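PDB 2NLZ: cephalosporin acylase from Bacillus halodurans, which probably hydrolyses or transfers an acyl or gamma-glutamyl group, as a member of the gamma-glutamyltranspeptidase family of Ntn hydrolases. Local coordinates for residues A21-S29 with V359-D367. The protein carries 1 engineered substitution. Sequence-based numbering, arbitrary orientation.
Sequences AKNGMVATS and VYLATADGD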
# COMPACT_ATOMS: atom_id res chain seq x y z
N ALA D 21 13.51 27.74 4.61
CA ALA D 21 14.01 29.07 4.25
C ALA D 21 14.19 29.96 5.47
O ALA D 21 13.78 29.61 6.58
CB ALA D 21 13.07 29.74 3.25
N LYS D 22 14.81 31.11 5.25
CA LYS D 22 15.02 32.07 6.32
C LYS D 22 14.51 33.44 5.91
O LYS D 22 13.77 34.07 6.66
CB LYS D 22 16.50 32.15 6.69
CG LYS D 22 16.93 31.18 7.77
CD LYS D 22 16.36 31.54 9.15
CE LYS D 22 16.99 32.81 9.73
NZ LYS D 22 18.40 32.59 10.16
N ASN D 23 14.90 33.89 4.72
CA ASN D 23 14.62 35.26 4.31
C ASN D 23 13.31 35.46 3.56
O ASN D 23 12.84 36.59 3.41
CB ASN D 23 15.80 35.83 3.51
CG ASN D 23 17.01 36.12 4.37
OD1 ASN D 23 18.15 36.10 3.91
ND2 ASN D 23 16.77 36.41 5.65
N GLY D 24 12.70 34.36 3.11
CA GLY D 24 11.44 34.45 2.40
C GLY D 24 10.93 33.14 1.87
O GLY D 24 11.71 32.26 1.50
N MET D 25 9.61 33.01 1.85
CA MET D 25 8.95 31.80 1.38
C MET D 25 7.58 32.11 0.82
O MET D 25 6.81 32.89 1.39
CB MET D 25 8.82 30.79 2.52
CG MET D 25 8.34 29.41 2.08
SD MET D 25 8.32 28.23 3.43
CE MET D 25 10.03 27.73 3.48
N VAL D 26 7.28 31.51 -0.33
CA VAL D 26 5.97 31.66 -0.95
C VAL D 26 5.45 30.26 -1.23
O VAL D 26 6.18 29.41 -1.74
CB VAL D 26 6.05 32.48 -2.25
CG1 VAL D 26 4.69 32.58 -2.89
CG2 VAL D 26 6.57 33.85 -1.95
N ALA D 27 4.19 30.03 -0.87
CA ALA D 27 3.55 28.75 -1.05
C ALA D 27 2.15 28.93 -1.65
O ALA D 27 1.26 29.52 -1.03
CB ALA D 27 3.49 27.99 0.26
N THR D 28 1.98 28.43 -2.86
CA THR D 28 0.72 28.56 -3.56
C THR D 28 0.52 27.47 -4.63
O THR D 28 1.41 26.65 -4.89
CB THR D 28 0.56 29.96 -4.20
OG1 THR D 28 -0.78 30.13 -4.67
CG2 THR D 28 1.57 30.15 -5.35
N SER D 29 -0.66 27.50 -5.25
CA SER D 29 -1.11 26.47 -6.16
C SER D 29 -0.65 26.65 -7.60
O SER D 29 -1.06 25.87 -8.47
CB SER D 29 -2.63 26.41 -6.13
OG SER D 29 -3.18 27.62 -6.59
N VAL D 359 -8.32 30.31 -4.74
CA VAL D 359 -6.86 30.16 -4.66
C VAL D 359 -6.36 30.52 -3.27
O VAL D 359 -6.69 31.58 -2.73
CB VAL D 359 -6.09 30.97 -5.77
CG1 VAL D 359 -6.29 30.34 -7.12
CG2 VAL D 359 -6.51 32.43 -5.81
N TYR D 360 -5.59 29.63 -2.67
CA TYR D 360 -4.95 29.93 -1.40
C TYR D 360 -3.44 30.10 -1.58
O TYR D 360 -2.84 29.55 -2.50
CB TYR D 360 -5.28 28.91 -0.29
CG TYR D 360 -4.59 29.28 1.01
CD1 TYR D 360 -5.03 30.36 1.75
CD2 TYR D 360 -3.47 28.59 1.45
CE1 TYR D 360 -4.38 30.75 2.91
CE2 TYR D 360 -2.81 28.97 2.61
CZ TYR D 360 -3.27 30.05 3.33
OH TYR D 360 -2.64 30.45 4.49
N LEU D 361 -2.85 30.86 -0.67
CA LEU D 361 -1.54 31.43 -0.85
C LEU D 361 -0.99 31.71 0.54
O LEU D 361 -1.73 32.16 1.43
CB LEU D 361 -1.72 32.72 -1.65
CG LEU D 361 -0.75 33.84 -1.97
CD1 LEU D 361 -1.53 34.78 -2.83
CD2 LEU D 361 -0.23 34.56 -0.73
N ALA D 362 0.31 31.46 0.74
CA ALA D 362 0.93 31.83 2.00
C ALA D 362 2.32 32.36 1.77
O ALA D 362 3.09 31.78 1.00
CB ALA D 362 0.97 30.66 2.96
N THR D 363 2.63 33.47 2.43
CA THR D 363 3.94 34.10 2.33
C THR D 363 4.52 34.47 3.70
O THR D 363 3.78 34.80 4.65
CB THR D 363 3.87 35.37 1.50
OG1 THR D 363 2.77 36.15 1.96
CG2 THR D 363 3.65 35.05 0.02
N ALA D 364 5.84 34.42 3.79
CA ALA D 364 6.56 34.85 4.99
C ALA D 364 7.93 35.40 4.59
O ALA D 364 8.51 34.98 3.57
CB ALA D 364 6.70 33.70 5.96
N ASP D 365 8.45 36.34 5.38
CA ASP D 365 9.79 36.88 5.13
C ASP D 365 10.73 36.79 6.33
O ASP D 365 10.37 36.27 7.39
CB ASP D 365 9.72 38.31 4.58
CG ASP D 365 9.10 39.31 5.55
OD1 ASP D 365 9.19 39.12 6.78
OD2 ASP D 365 8.52 40.32 5.08
N GLY D 366 11.95 37.30 6.14
CA GLY D 366 12.97 37.30 7.18
C GLY D 366 12.71 38.26 8.33
O GLY D 366 13.13 38.00 9.44
N ASP D 367 11.99 39.34 8.05
CA ASP D 367 11.70 40.39 9.04
C ASP D 367 10.47 40.11 9.91
O ASP D 367 9.93 41.02 10.54
CB ASP D 367 11.51 41.74 8.35
CG ASP D 367 12.70 42.13 7.47
OD1 ASP D 367 13.83 42.15 7.98
OD2 ASP D 367 12.49 42.42 6.27
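Met25 and Ala364 exchange two backbone hydrogen bonds, Met25 N to Ala364 O at 2.8 Å and Ala364 N to Met25 O at 3.0 Å, and Ala27 and Ala362 repeat the exchange two residues further on. Strands 24-28 and 359-365 therefore run antiparallel, at 179°. Alpha hydrogens of the non-hydrogen-bonded residues next to these pairs give the same four carbonyls a second, weaker partner: Met25 O, for example, also faces Thr363 CA at 3.3 Å.

The regular pattern changes at both ends. Where strand 24-28 finishes, the hydroxyl of Thr28 takes over from the backbone, with OG1 donating to Tyr360 O over 3.0 Å. A chi1 of -169°, which sets OG1 opposite the backbone N, carries it there, although the donor sits 27° away from the carbonyl plane. At the other end Gly366 N makes a bent, weak bond to Asn23 O.

Val26 and Thr363 lie side by side on the face covered by helix 47-61, touching through their CG2 methyls at 3.7 Å. Turning CG2 to Val26 leaves Thr363 OG1 to donate to Ala47 O, while Asp365 OD2 accepts from Ala47 N and OD1 from Asn369 N; the two side chains together hold the start of helix 47-61, Asp365 bonding its leading N-H and Thr363 the carbonyl of the same residue. Met25, Ala27 and Ala362 pack on the other face against strand 512-517.

Val26 bonds Ala537 and Thr28 bonds Gln535 through the backbone, and on the far side Val359 bonds Gln375. A buried antiparallel sheet with a helix on one face and further strands on the other is typical of the αββα sandwich of Ntn hydrolases.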